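Local coordinates for protein putative methyltransferase (Porphyromonas gingivalis, PDB 3LL7) that probably transfers a methyl group, its central domain having the fold of the class I S-adenosylmethionine-dependent methyltransferases, at residues T95-L100 against P164-V169; I119-N124 against N146-D151; L158-H163 against L199-S204; L222-E227 against M244-A249. One frame throughout, in Å; residues are numbered along the deposited sequence.

All four contacts belong to one mixed sheet and its connections. Contact 1, which is buried, pairs strands 96-99 and 166-169 in parallel; contact 2, partly buried, adds strand 146-149 to strand 119-122, itself bonded to 96-99, and lies within the chain loop that contact 1 closes. Both rest on backbone ladders. Contact 3 lies on the surface, next to the start of strand 166-173, and joins a helix end to a loop through aromatic faces. Contact 4, partly buried, joins the start of strand 225-233 to the end of strand 236-244 and ties the following loop by a side-chain amide and waters. Contact 3 touches contacts 1, 2 and 4, whereas contacts 2 and 4 stay about 16 Å apart at their nearest atoms.

Contact 1: residues T95-L100 against P164-V169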
loop_
_atom_site.group_PDB
_atom_site.type_symbol
_atom_site.label_atom_id
_atom_site.label_comp_id
_atom_site.label_asym_id
_atom_site.label_seq_id
_atom_site.Cartn_x
_atom_site.Cartn_y
_atom_site.Cartn_z
ATOM N N THR A 95 8.558 -18.893 -13.353
ATOM C CA THR A 95 7.276 -19.573 -13.119
ATOM C C THR A 95 6.159 -19.050 -14.062
ATOM O O THR A 95 6.425 -18.237 -14.955
ATOM C CB THR A 95 6.823 -19.378 -11.668
ATOM O OG1 THR A 95 6.946 -17.991 -11.327
ATOM C CG2 THR A 95 7.669 -20.240 -10.696
ATOM N N LYS A 96 4.933 -19.540 -13.846
ATOM C CA LYS A 96 3.736 -19.155 -14.594
ATOM C C LYS A 96 2.781 -18.399 -13.674
ATOM O O LYS A 96 2.577 -18.802 -12.526
ATOM C CB LYS A 96 2.990 -20.398 -15.110
ATOM C CG LYS A 96 3.718 -21.250 -16.153
ATOM C CD LYS A 96 2.969 -22.563 -16.423
ATOM C CE LYS A 96 3.194 -23.596 -15.319
ATOM N NZ LYS A 96 2.815 -24.997 -15.728
ATOM N N VAL A 97 2.187 -17.314 -14.175
ATOM C CA VAL A 97 1.209 -16.533 -13.406
ATOM C C VAL A 97 -0.072 -16.206 -14.192
ATOM O O VAL A 97 -0.049 -16.052 -15.398
ATOM C CB VAL A 97 1.827 -15.200 -12.848
ATOM C CG1 VAL A 97 2.939 -15.499 -11.820
ATOM C CG2 VAL A 97 2.351 -14.336 -13.983
ATOM N N VAL A 98 -1.190 -16.116 -13.488
ATOM C CA VAL A 98 -2.419 -15.585 -14.057
ATOM C C VAL A 98 -2.823 -14.393 -13.187
ATOM O O VAL A 98 -2.861 -14.517 -11.971
ATOM C CB VAL A 98 -3.562 -16.645 -14.069
ATOM C CG1 VAL A 98 -4.893 -16.044 -14.557
ATOM C CG2 VAL A 98 -3.187 -17.824 -14.957
ATOM N N ASP A 99 -3.104 -13.253 -13.816
ATOM C CA ASP A 99 -3.685 -12.094 -13.141
ATOM C C ASP A 99 -5.151 -11.955 -13.565
ATOM O O ASP A 99 -5.433 -11.620 -14.719
ATOM C CB ASP A 99 -2.885 -10.851 -13.539
ATOM C CG ASP A 99 -3.367 -9.582 -12.866
ATOM O OD1 ASP A 99 -4.492 -9.516 -12.328
ATOM O OD2 ASP A 99 -2.571 -8.621 -12.875
ATOM N N LEU A 100 -6.062 -12.203 -12.625
ATOM C CA LEU A 100 -7.498 -12.324 -12.890
ATOM C C LEU A 100 -8.213 -11.004 -13.058
ATOM O O LEU A 100 -9.331 -10.966 -13.620
ATOM C CB LEU A 100 -8.191 -13.076 -11.758
ATOM C CG LEU A 100 -7.793 -14.525 -11.465
ATOM C CD1 LEU A 100 -8.667 -15.029 -10.322
ATOM C CD2 LEU A 100 -7.909 -15.460 -12.678
ATOM N N PRO A 164 -1.192 -22.514 -13.494
ATOM C CA PRO A 164 -0.134 -21.573 -13.116
ATOM C C PRO A 164 0.442 -21.842 -11.724
ATOM O O PRO A 164 -0.216 -22.472 -10.882
ATOM C CB PRO A 164 -0.865 -20.226 -13.126
ATOM C CG PRO A 164 -2.258 -20.595 -12.705
ATOM C CD PRO A 164 -2.514 -21.860 -13.489
ATOM N N ASP A 165 1.664 -21.371 -11.497
ATOM C CA ASP A 165 2.281 -21.453 -10.173
ATOM C C ASP A 165 1.537 -20.493 -9.257
ATOM O O ASP A 165 1.285 -20.808 -8.097
ATOM C CB ASP A 165 3.766 -21.110 -10.265
ATOM C CG ASP A 165 4.542 -22.129 -11.084
ATOM O OD1 ASP A 165 4.790 -23.223 -10.551
ATOM O OD2 ASP A 165 4.914 -21.842 -12.248
ATOM N N TYR A 166 1.149 -19.339 -9.798
ATOM C CA TYR A 166 0.419 -18.333 -9.020
ATOM C C TYR A 166 -0.778 -17.715 -9.722
ATOM O O TYR A 166 -0.747 -17.445 -10.928
ATOM C CB TYR A 166 1.348 -17.214 -8.570
ATOM C CG TYR A 166 2.677 -17.668 -8.058
ATOM C CD1 TYR A 166 2.870 -17.935 -6.701
ATOM C CD2 TYR A 166 3.761 -17.820 -8.928
ATOM C CE1 TYR A 166 4.118 -18.363 -6.220
ATOM C CE2 TYR A 166 5.006 -18.227 -8.457
ATOM C CZ TYR A 166 5.173 -18.497 -7.107
ATOM O OH TYR A 166 6.413 -18.883 -6.658
ATOM N N ILE A 167 -1.845 -17.529 -8.956
ATOM C CA ILE A 167 -3.011 -16.793 -9.408
ATOM C C ILE A 167 -3.131 -15.538 -8.539
ATOM O O ILE A 167 -3.249 -15.627 -7.304
ATOM C CB ILE A 167 -4.310 -17.645 -9.357
ATOM C CG1 ILE A 167 -4.232 -18.783 -10.388
ATOM C CG2 ILE A 167 -5.529 -16.792 -9.641
ATOM C CD1 ILE A 167 -5.331 -19.807 -10.284
ATOM N N TYR A 168 -3.091 -14.386 -9.198
ATOM C CA TYR A 168 -3.156 -13.091 -8.524
ATOM C C TYR A 168 -4.528 -12.437 -8.747
ATOM O O TYR A 168 -5.074 -12.479 -9.861
ATOM C CB TYR A 168 -2.018 -12.198 -9.028
ATOM C CG TYR A 168 -2.052 -10.813 -8.456
ATOM C CD1 TYR A 168 -1.683 -10.573 -7.129
ATOM C CD2 TYR A 168 -2.493 -9.738 -9.232
ATOM C CE1 TYR A 168 -1.726 -9.255 -6.603
ATOM C CE2 TYR A 168 -2.559 -8.460 -8.720
ATOM C CZ TYR A 168 -2.184 -8.228 -7.408
ATOM O OH TYR A 168 -2.241 -6.947 -6.920
ATOM N N VAL A 169 -5.095 -11.870 -7.684
ATOM C CA VAL A 169 -6.381 -11.204 -7.762
ATOM C C VAL A 169 -6.382 -9.922 -6.916
ATOM O O VAL A 169 -5.889 -9.900 -5.791
ATOM C CB VAL A 169 -7.545 -12.195 -7.395
ATOM C CG1 VAL A 169 -7.389 -12.758 -5.964
ATOM C CG2 VAL A 169 -8.945 -11.595 -7.667
#
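Asp165 holds CG anti to its own carbonyl carbon (chi1 -65°), which brings that atom to 3.6 Å from Thr95 CB, while Thr95 sets OG1 between its backbone N and carbonyl carbon (chi1 48°), at the in-plane edge of the Tyr166 ring and 3.5 Å from CE2; OG1 is hydrogen-bonded to Arg92 O. Lys96 N then donates to the anti lone pair of Asp165 OD2 at 2.8 Å, a side-chain rung before the strands pair. The second rung is shared: Lys96 O accepts from Tyr166 N at 3.1 Å and, weakly, from Asp165 N. Three backbone bonds follow, Val98 N to Tyr166 O, Tyr168 N to Val98 O and Leu100 N to Tyr168 O, and the strand directions differ by 22°. On one face Val98 CG2 meets Pro164 CG at 3.7 Å and Leu100 CD1 meets Ile167 CG2 at 3.7 Å, with helix 191-198 packed against this side. On the other, Asp99 lies beside Tyr168, its carboxylate nearly perpendicular to the ring and its CG at the ring edge, 3.7 Å from CD2. Thr101 N and Gly102 N both bind Asp99 OD1, and Asp107 binds the Tyr168 hydroxyl. A parallel pair of central strands, the first running into a glycine-rich loop, is characteristic of Rossmann-like folds, including the class I methyltransferases, consistent with a cofactor site at this strand end.

Contact 2: residues I119-N124 against N146-D151; sequences IYIERN and NILTGD
The beta-alpha-beta unit made of strand 117-122, helix 125-138 and strand 144-149 is closed here, Ile119 to Glu122 running parallel to Asn146 to Thr149. Tyr120 N donates to Asn146 O, Leu148 N to Tyr120 O and Glu122 N to Leu148 O; the axes are 17° apart. On one face Leu148 CD1 reaches both isoleucines, 3.7 Å from Ile119 CG2 and 4.2 Å from Ile121 CG1, and helix 156-162 packs on this group. On the other face, packed by helix 125-138, Tyr120 CD2 comes to 3.5 Å from Ile147 CG2. In class I methyltransferases the second strand commonly ends in an acidic residue near the cofactor ribose; Glu122 lies at the corresponding position, consistent with such a role, and its OE2 accepts from Asn124 N at 2.9 Å. The ladder changes character just there: Gly150 N donates to Glu122 O at 2.8 Å, the donor well above the carbonyl plane, and the positive phi of Gly150 (130°) suits a residue without CB. Past the strands, Arg123 bends at chi3 and its NE donates to the anti lone pair of Asp151 OD1 at 2.8 Å, that oxygen lying close to the guanidinium plane. This salt bridge leaves the two planar groups steeply inclined, and Asp151 OD2 turns to a second cation, Lys153.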
loop_
_atom_site.group_PDB
_atom_site.type_symbol
_atom_site.label_atom_id
_atom_site.label_comp_id
_atom_site.label_asym_id
_atom_site.label_seq_id
_atom_site.Cartn_x
_atom_site.Cartn_y
_atom_site.Cartn_z
ATOM N N ILE A 119 -0.734 -14.960 -17.986
ATOM C CA ILE A 119 -2.018 -14.606 -18.591
ATOM C C ILE A 119 -2.594 -13.440 -17.800
ATOM O O ILE A 119 -2.709 -13.499 -16.578
ATOM C CB ILE A 119 -3.021 -15.813 -18.567
ATOM C CG1 ILE A 119 -2.436 -17.011 -19.329
ATOM C CG2 ILE A 119 -4.395 -15.389 -19.123
ATOM C CD1 ILE A 119 -3.328 -18.291 -19.339
ATOM N N TYR A 120 -2.947 -12.378 -18.514
ATOM C CA TYR A 120 -3.532 -11.193 -17.933
ATOM C C TYR A 120 -4.967 -11.223 -18.418
ATOM O O TYR A 120 -5.211 -11.498 -19.604
ATOM C CB TYR A 120 -2.788 -9.977 -18.499
ATOM C CG TYR A 120 -3.535 -8.654 -18.488
ATOM C CD1 TYR A 120 -3.147 -7.637 -17.633
ATOM C CD2 TYR A 120 -4.580 -8.398 -19.388
ATOM C CE1 TYR A 120 -3.805 -6.388 -17.629
ATOM C CE2 TYR A 120 -5.244 -7.157 -19.395
ATOM C CZ TYR A 120 -4.838 -6.158 -18.493
ATOM O OH TYR A 120 -5.458 -4.923 -18.488
ATOM N N ILE A 121 -5.910 -10.968 -17.525
ATOM C CA ILE A 121 -7.338 -10.974 -17.854
ATOM C C ILE A 121 -7.971 -9.705 -17.311
ATOM O O ILE A 121 -7.793 -9.372 -16.132
ATOM C CB ILE A 121 -8.076 -12.224 -17.237
ATOM C CG1 ILE A 121 -7.384 -13.520 -17.688
ATOM C CG2 ILE A 121 -9.560 -12.192 -17.636
ATOM C CD1 ILE A 121 -7.980 -14.848 -17.148
ATOM N N GLU A 122 -8.690 -8.970 -18.153
ATOM C CA GLU A 122 -9.320 -7.721 -17.732
ATOM C C GLU A 122 -10.714 -7.605 -18.320
ATOM O O GLU A 122 -10.888 -7.722 -19.543
ATOM C CB GLU A 122 -8.452 -6.535 -18.182
ATOM C CG GLU A 122 -9.151 -5.175 -18.243
ATOM C CD GLU A 122 -9.657 -4.700 -16.867
ATOM O OE1 GLU A 122 -8.956 -4.863 -15.839
ATOM O OE2 GLU A 122 -10.786 -4.185 -16.804
ATOM N N ARG A 123 -11.702 -7.404 -17.442
ATOM C CA ARG A 123 -13.123 -7.310 -17.823
ATOM C C ARG A 123 -13.429 -6.226 -18.827
ATOM O O ARG A 123 -14.249 -6.434 -19.721
ATOM C CB ARG A 123 -14.010 -7.074 -16.589
ATOM C CG ARG A 123 -14.028 -8.211 -15.597
ATOM C CD ARG A 123 -15.036 -7.954 -14.449
ATOM N NE ARG A 123 -16.393 -8.369 -14.817
ATOM C CZ ARG A 123 -17.389 -7.536 -15.123
ATOM N NH1 ARG A 123 -17.199 -6.219 -15.097
ATOM N NH2 ARG A 123 -18.582 -8.025 -15.450
ATOM N N ASN A 124 -12.787 -5.073 -18.668
ATOM C CA ASN A 124 -13.114 -3.882 -19.434
ATOM C C ASN A 124 -12.310 -3.807 -20.730
ATOM O O ASN A 124 -11.106 -3.647 -20.697
ATOM C CB ASN A 124 -12.824 -2.634 -18.582
ATOM C CG ASN A 124 -13.263 -1.362 -19.260
ATOM O OD1 ASN A 124 -12.494 -0.705 -19.968
ATOM N ND2 ASN A 124 -14.513 -1.012 -19.070
ATOM N N ASN A 146 -0.237 -13.612 -22.538
ATOM C CA ASN A 146 -1.512 -13.691 -23.237
ATOM C C ASN A 146 -2.400 -12.651 -22.560
ATOM O O ASN A 146 -2.611 -12.693 -21.342
ATOM C CB ASN A 146 -2.085 -15.105 -23.102
ATOM C CG ASN A 146 -3.312 -15.349 -23.982
ATOM O OD1 ASN A 146 -3.766 -14.472 -24.703
ATOM N ND2 ASN A 146 -3.852 -16.572 -23.909
ATOM N N ILE A 147 -2.888 -11.696 -23.342
ATOM C CA ILE A 147 -3.611 -10.566 -22.792
ATOM C C ILE A 147 -5.087 -10.702 -23.225
ATOM O O ILE A 147 -5.426 -10.530 -24.394
ATOM C CB ILE A 147 -2.956 -9.267 -23.278
ATOM C CG1 ILE A 147 -1.481 -9.222 -22.815
ATOM C CG2 ILE A 147 -3.709 -8.054 -22.769
ATOM C CD1 ILE A 147 -0.582 -8.354 -23.694
ATOM N N LEU A 148 -5.951 -11.055 -22.277
ATOM C CA LEU A 148 -7.326 -11.419 -22.598
ATOM C C LEU A 148 -8.358 -10.417 -22.104
ATOM O O LEU A 148 -8.235 -9.864 -21.022
ATOM C CB LEU A 148 -7.654 -12.795 -21.997
ATOM C CG LEU A 148 -6.878 -14.032 -22.441
ATOM C CD1 LEU A 148 -7.251 -15.181 -21.525
ATOM C CD2 LEU A 148 -7.116 -14.387 -23.939
ATOM N N THR A 149 -9.399 -10.203 -22.907
ATOM C CA THR A 149 -10.503 -9.348 -22.511
ATOM C C THR A 149 -11.644 -10.208 -21.990
ATOM O O THR A 149 -11.993 -11.218 -22.609
ATOM C CB THR A 149 -11.014 -8.532 -23.705
ATOM O OG1 THR A 149 -9.958 -7.680 -24.169
ATOM C CG2 THR A 149 -12.286 -7.680 -23.341
ATOM N N GLY A 150 -12.236 -9.785 -20.869
ATOM C CA GLY A 150 -13.481 -10.389 -20.376
ATOM C C GLY A 150 -13.406 -10.782 -18.918
ATOM O O GLY A 150 -12.419 -10.519 -18.253
ATOM N N ASP A 151 -14.458 -11.417 -18.418
ATOM C CA ASP A 151 -14.440 -11.877 -17.027
ATOM C C ASP A 151 -13.721 -13.218 -16.962
ATOM O O ASP A 151 -13.994 -14.115 -17.770
ATOM C CB ASP A 151 -15.864 -11.979 -16.475
ATOM C CG ASP A 151 -15.889 -12.154 -14.951
ATOM O OD1 ASP A 151 -16.103 -11.137 -14.236
ATOM O OD2 ASP A 151 -15.647 -13.283 -14.466
#

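Contact 3: residues L158-H163 against L199-S204; sequences LIKTFH and LPFCSS
Lys160 lays its aliphatic chain over one face of the Phe201 ring. Its CG stands 3.7 Å from the ring centroid and only 13° off the normal, a clear CH-pi contact; CB lies 3.7 Å from Phe201 CD1 and CD 3.7 Å from Phe201 CE2, so three successive methylenes run across the ring. With chi2 at 175° CD continues the run across the ring. A second aromatic contact runs the other way: the backbone of Phe201 meets the face of the His163 imidazole, with Phe201 CA 4.2 Å from the ring centroid and Phe201 O above the rim, 3.5 Å from ND1. The same carbonyl oxygen receives a CA-H...O contact from His163, at 3.4 Å from CA to Phe201 O.

Further out, His163 leaves helix 156-162 with positive phi while its N still bonds to Ile159 O; at this helix end His163 CG lies anti to its backbone N (chi1 -157°), on the way to the loop after helix 191-198. The ammonium of Lys160 passes on to Glu197 of that helix in a salt bridge, anchoring the far end of the chain that crosses the ring. Between the two segments the contact is therefore made by dispersion and weak CH donors. A carbonyl oxygen above the imidazole would probably interact more favourably with a protonated ring than with a neutral one, so some stabilisation of the cation is possible at this exposed position.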
loop_
_atom_site.group_PDB
_atom_site.type_symbol
_atom_site.label_atom_id
_atom_site.label_comp_id
_atom_site.label_asym_id
_atom_site.label_seq_id
_atom_site.Cartn_x
_atom_site.Cartn_y
_atom_site.Cartn_z
ATOM N N LEU A 158 -9.258 -22.597 -19.640
ATOM C CA LEU A 158 -7.906 -22.172 -20.048
ATOM C C LEU A 158 -6.983 -21.981 -18.836
ATOM O O LEU A 158 -5.820 -22.411 -18.842
ATOM C CB LEU A 158 -7.951 -20.883 -20.865
ATOM C CG LEU A 158 -6.626 -20.261 -21.327
ATOM C CD1 LEU A 158 -6.116 -20.888 -22.638
ATOM C CD2 LEU A 158 -6.813 -18.791 -21.519
ATOM N N ILE A 159 -7.500 -21.331 -17.806
ATOM C CA ILE A 159 -6.709 -21.155 -16.565
ATOM C C ILE A 159 -6.311 -22.515 -15.936
ATOM O O ILE A 159 -5.154 -22.721 -15.564
ATOM C CB ILE A 159 -7.446 -20.289 -15.541
ATOM C CG1 ILE A 159 -7.678 -18.875 -16.085
ATOM C CG2 ILE A 159 -6.642 -20.217 -14.226
ATOM C CD1 ILE A 159 -8.748 -18.099 -15.338
ATOM N N LYS A 160 -7.269 -23.433 -15.833
ATOM C CA LYS A 160 -7.017 -24.763 -15.245
ATOM C C LYS A 160 -6.009 -25.582 -16.041
ATOM O O LYS A 160 -5.150 -26.235 -15.454
ATOM C CB LYS A 160 -8.315 -25.547 -15.040
ATOM C CG LYS A 160 -9.244 -24.866 -14.060
ATOM C CD LYS A 160 -10.573 -25.582 -13.946
ATOM C CE LYS A 160 -11.522 -24.744 -13.110
ATOM N NZ LYS A 160 -12.789 -25.463 -12.848
ATOM N N THR A 161 -6.116 -25.525 -17.366
ATOM C CA THR A 161 -5.161 -26.178 -18.258
ATOM C C THR A 161 -3.754 -25.597 -18.126
ATOM O O THR A 161 -2.768 -26.348 -18.077
ATOM C CB THR A 161 -5.645 -26.116 -19.727
ATOM O OG1 THR A 161 -6.917 -26.770 -19.808
ATOM C CG2 THR A 161 -4.649 -26.800 -20.670
ATOM N N PHE A 162 -3.674 -24.266 -18.032
ATOM C CA PHE A 162 -2.406 -23.569 -17.842
ATOM C C PHE A 162 -1.706 -24.041 -16.575
ATOM O O PHE A 162 -0.484 -24.190 -16.560
ATOM C CB PHE A 162 -2.643 -22.052 -17.775
ATOM C CG PHE A 162 -1.386 -21.221 -17.845
ATOM C CD1 PHE A 162 -0.416 -21.461 -18.817
ATOM C CD2 PHE A 162 -1.198 -20.161 -16.956
ATOM C CE1 PHE A 162 0.738 -20.670 -18.892
ATOM C CE2 PHE A 162 -0.055 -19.360 -17.028
ATOM C CZ PHE A 162 0.919 -19.617 -17.987
ATOM N N HIS A 163 -2.500 -24.300 -15.536
ATOM C CA HIS A 163 -2.010 -24.728 -14.222
ATOM C C HIS A 163 -0.889 -23.814 -13.712
ATOM O O HIS A 163 0.244 -24.267 -13.539
ATOM C CB HIS A 163 -1.553 -26.197 -14.251
ATOM C CG HIS A 163 -1.560 -26.851 -12.901
ATOM N ND1 HIS A 163 -0.791 -26.397 -11.848
ATOM C CD2 HIS A 163 -2.255 -27.913 -12.429
ATOM C CE1 HIS A 163 -1.008 -27.155 -10.789
ATOM N NE2 HIS A 163 -1.893 -28.081 -11.112
ATOM N N LEU A 199 -7.710 -23.046 -6.184
ATOM C CA LEU A 199 -6.584 -23.574 -5.391
ATOM C C LEU A 199 -6.038 -24.929 -5.878
ATOM O O LEU A 199 -4.815 -25.132 -5.843
ATOM C CB LEU A 199 -6.904 -23.620 -3.894
ATOM C CG LEU A 199 -6.816 -22.273 -3.182
ATOM C CD1 LEU A 199 -7.280 -22.396 -1.733
ATOM C CD2 LEU A 199 -5.386 -21.740 -3.269
ATOM N N PRO A 200 -6.929 -25.844 -6.354
ATOM C CA PRO A 200 -6.434 -27.097 -6.915
ATOM C C PRO A 200 -5.627 -26.981 -8.216
ATOM O O PRO A 200 -5.071 -27.988 -8.669
ATOM C CB PRO A 200 -7.724 -27.886 -7.190
ATOM C CG PRO A 200 -8.716 -27.310 -6.245
ATOM C CD PRO A 200 -8.404 -25.870 -6.227
ATOM N N PHE A 201 -5.577 -25.792 -8.818
ATOM C CA PHE A 201 -4.936 -25.617 -10.128
ATOM C C PHE A 201 -3.826 -24.587 -10.144
ATOM O O PHE A 201 -3.426 -24.114 -11.212
ATOM C CB PHE A 201 -5.981 -25.262 -11.187
ATOM C CG PHE A 201 -6.941 -26.367 -11.456
ATOM C CD1 PHE A 201 -6.593 -27.408 -12.320
ATOM C CD2 PHE A 201 -8.193 -26.386 -10.845
ATOM C CE1 PHE A 201 -7.473 -28.449 -12.575
ATOM C CE2 PHE A 201 -9.096 -27.439 -11.105
ATOM C CZ PHE A 201 -8.727 -28.465 -11.968
ATOM N N CYS A 202 -3.348 -24.228 -8.956
ATOM C CA CYS A 202 -2.184 -23.371 -8.810
ATOM C C CYS A 202 -1.420 -23.776 -7.554
ATOM O O CYS A 202 -1.928 -24.568 -6.737
ATOM C CB CYS A 202 -2.601 -21.890 -8.755
ATOM S SG CYS A 202 -3.599 -21.447 -7.315
ATOM N N SER A 203 -0.194 -23.278 -7.412
ATOM C CA SER A 203 0.554 -23.474 -6.174
ATOM C C SER A 203 0.006 -22.561 -5.080
ATOM O O SER A 203 -0.330 -23.039 -3.995
ATOM C CB SER A 203 2.058 -23.254 -6.375
ATOM O OG SER A 203 2.622 -24.290 -7.169
ATOM N N SER A 204 -0.099 -21.260 -5.379
ATOM C CA SER A 204 -0.713 -20.302 -4.465
ATOM C C SER A 204 -1.621 -19.301 -5.164
ATOM O O SER A 204 -1.432 -19.007 -6.346
ATOM C CB SER A 204 0.364 -19.504 -3.729
ATOM O OG SER A 204 1.020 -20.316 -2.770
#

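Contact 4: residues L222-E227 against M244-A249; sequences LLHVQE and MSLNEA
Ala249 O is gripped twice: Gln226 NE2 donates to it at 3.1 Å, the oxygen lying in the amide plane but the donor standing above the plane of the carbonyl, and a water donates at 3.0 Å. That water also donates to Gln226 OE1, so amide and carbonyl are bridged both directly and through solvent. Chi2 of Gln226 (-61°) bends the chain and places CD. Gln226 OE1 lies 2.9 Å from Glu248 OE1, two acceptors whose repulsion the salt bridge of Glu248 with Arg243 may ease. Ser245 N donates to His224 O at 3.0 Å. A second water joins His224 ND1 to Ser245 O and Glu248 O, while Leu246 CD2 sits over one face of the imidazole, 3.4 Å from its centroid. Selenomethionine Met244 presses CG on Val225 CG2 at 3.8 Å. Val225 and Met244 form an antiparallel non-hydrogen-bonded pair where strand 225-233 begins and strand 236-244 ends, with strand 204-209 beside Met244 and helix 191-198 against Leu222.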
loop_
_atom_site.group_PDB
_atom_site.type_symbol
_atom_site.label_atom_id
_atom_site.label_comp_id
_atom_site.label_asym_id
_atom_site.label_seq_id
_atom_site.Cartn_x
_atom_site.Cartn_y
_atom_site.Cartn_z
ATOM N N LEU A 222 -11.172 -16.492 5.247
ATOM C CA LEU A 222 -10.499 -17.123 4.126
ATOM C C LEU A 222 -9.900 -18.441 4.574
ATOM O O LEU A 222 -9.318 -18.529 5.657
ATOM C CB LEU A 222 -9.419 -16.193 3.560
ATOM C CG LEU A 222 -9.909 -14.929 2.846
ATOM C CD1 LEU A 222 -8.738 -14.101 2.339
ATOM C CD2 LEU A 222 -10.864 -15.265 1.688
ATOM N N LEU A 223 -10.054 -19.467 3.747
ATOM C CA LEU A 223 -9.455 -20.760 4.045
ATOM C C LEU A 223 -8.070 -20.840 3.405
ATOM O O LEU A 223 -7.809 -20.191 2.374
ATOM C CB LEU A 223 -10.352 -21.915 3.552
ATOM C CG LEU A 223 -11.614 -22.213 4.378
ATOM C CD1 LEU A 223 -12.471 -23.339 3.747
ATOM C CD2 LEU A 223 -11.275 -22.544 5.831
ATOM N N HIS A 224 -7.198 -21.632 4.039
ATOM C CA HIS A 224 -5.891 -22.018 3.493
ATOM C C HIS A 224 -4.882 -20.892 3.399
ATOM O O HIS A 224 -3.902 -21.004 2.659
ATOM C CB HIS A 224 -6.031 -22.723 2.130
ATOM C CG HIS A 224 -6.831 -23.983 2.209
ATOM N ND1 HIS A 224 -6.368 -25.114 2.844
ATOM C CD2 HIS A 224 -8.077 -24.278 1.768
ATOM C CE1 HIS A 224 -7.290 -26.061 2.776
ATOM N NE2 HIS A 224 -8.334 -25.580 2.125
ATOM N N VAL A 225 -5.103 -19.843 4.191
ATOM C CA VAL A 225 -4.183 -18.699 4.262
ATOM C C VAL A 225 -2.865 -19.145 4.887
ATOM O O VAL A 225 -2.859 -19.808 5.921
ATOM C CB VAL A 225 -4.798 -17.541 5.071
ATOM C CG1 VAL A 225 -3.761 -16.429 5.310
ATOM C CG2 VAL A 225 -5.992 -16.963 4.335
ATOM N N GLN A 226 -1.755 -18.779 4.248
ATOM C CA GLN A 226 -0.422 -19.141 4.720
ATOM C C GLN A 226 0.347 -17.980 5.341
ATOM O O GLN A 226 1.218 -18.195 6.170
ATOM C CB GLN A 226 0.403 -19.710 3.573
ATOM C CG GLN A 226 -0.158 -21.045 3.043
ATOM C CD GLN A 226 -0.178 -22.136 4.096
ATOM O OE1 GLN A 226 0.809 -22.360 4.809
ATOM N NE2 GLN A 226 -1.312 -22.826 4.202
ATOM N N GLU A 227 0.041 -16.766 4.898
ATOM C CA GLU A 227 0.692 -15.544 5.401
ATOM C C GLU A 227 -0.143 -14.330 5.023
ATOM O O GLU A 227 -0.819 -14.343 3.993
ATOM C CB GLU A 227 2.138 -15.400 4.877
ATOM C CG GLU A 227 2.302 -15.477 3.341
ATOM C CD GLU A 227 3.768 -15.436 2.891
ATOM O OE1 GLU A 227 4.607 -14.807 3.553
ATOM O OE2 GLU A 227 4.093 -16.060 1.865
HETATM N N MSE A 244 -2.706 -17.804 -0.203
HETATM C CA MSE A 244 -3.419 -19.052 0.107
HETATM C C MSE A 244 -2.844 -20.198 -0.698
HETATM O O MSE A 244 -2.403 -20.007 -1.828
HETATM C CB MSE A 244 -4.908 -18.959 -0.230
HETATM C CG MSE A 244 -5.704 -18.215 0.797
HETATM SE SE MSE A 244 -7.294 -17.457 0.028
HETATM C CE MSE A 244 -6.331 -16.142 -1.022
ATOM N N SER A 245 -2.852 -21.394 -0.122
ATOM C CA SER A 245 -2.290 -22.535 -0.799
ATOM C C SER A 245 -2.835 -23.811 -0.173
ATOM O O SER A 245 -2.811 -23.954 1.057
ATOM C CB SER A 245 -0.760 -22.489 -0.712
ATOM O OG SER A 245 -0.167 -23.573 -1.413
ATOM N N LEU A 246 -3.379 -24.691 -1.018
ATOM C CA LEU A 246 -3.787 -26.071 -0.625
ATOM C C LEU A 246 -2.559 -26.966 -0.492
ATOM O O LEU A 246 -2.624 -28.096 0.017
ATOM C CB LEU A 246 -4.693 -26.681 -1.694
ATOM C CG LEU A 246 -6.194 -26.393 -1.820
ATOM C CD1 LEU A 246 -6.767 -27.225 -2.976
ATOM C CD2 LEU A 246 -6.956 -26.703 -0.553
ATOM N N ASN A 247 -1.447 -26.423 -0.963
ATOM C CA ASN A 247 -0.160 -27.074 -1.098
ATOM C C ASN A 247 0.494 -27.333 0.239
ATOM O O ASN A 247 1.356 -28.185 0.354
ATOM C CB ASN A 247 0.752 -26.148 -1.918
ATOM C CG ASN A 247 1.638 -26.893 -2.898
ATOM O OD1 ASN A 247 2.363 -27.819 -2.518
ATOM N ND2 ASN A 247 1.600 -26.477 -4.170
ATOM N N GLU A 248 0.086 -26.573 1.245
ATOM C CA GLU A 248 0.720 -26.570 2.558
ATOM C C GLU A 248 -0.385 -26.830 3.591
ATOM O O GLU A 248 -1.565 -26.621 3.304
ATOM C CB GLU A 248 1.421 -25.211 2.772
ATOM C CG GLU A 248 2.437 -24.833 1.642
ATOM C CD GLU A 248 2.703 -23.323 1.492
ATOM O OE1 GLU A 248 2.603 -22.576 2.488
ATOM O OE2 GLU A 248 3.029 -22.873 0.368
ATOM N N ALA A 249 -0.024 -27.310 4.777
ATOM C CA ALA A 249 -1.017 -27.573 5.821
ATOM C C ALA A 249 -1.824 -26.332 6.194
ATOM O O ALA A 249 -1.289 -25.210 6.193
ATOM C CB ALA A 249 -0.344 -28.157 7.070
HETATM O O HOH W 1 -3.929 -24.831 3.685
HETATM O O HOH W 2 1.558 -24.429 6.553
#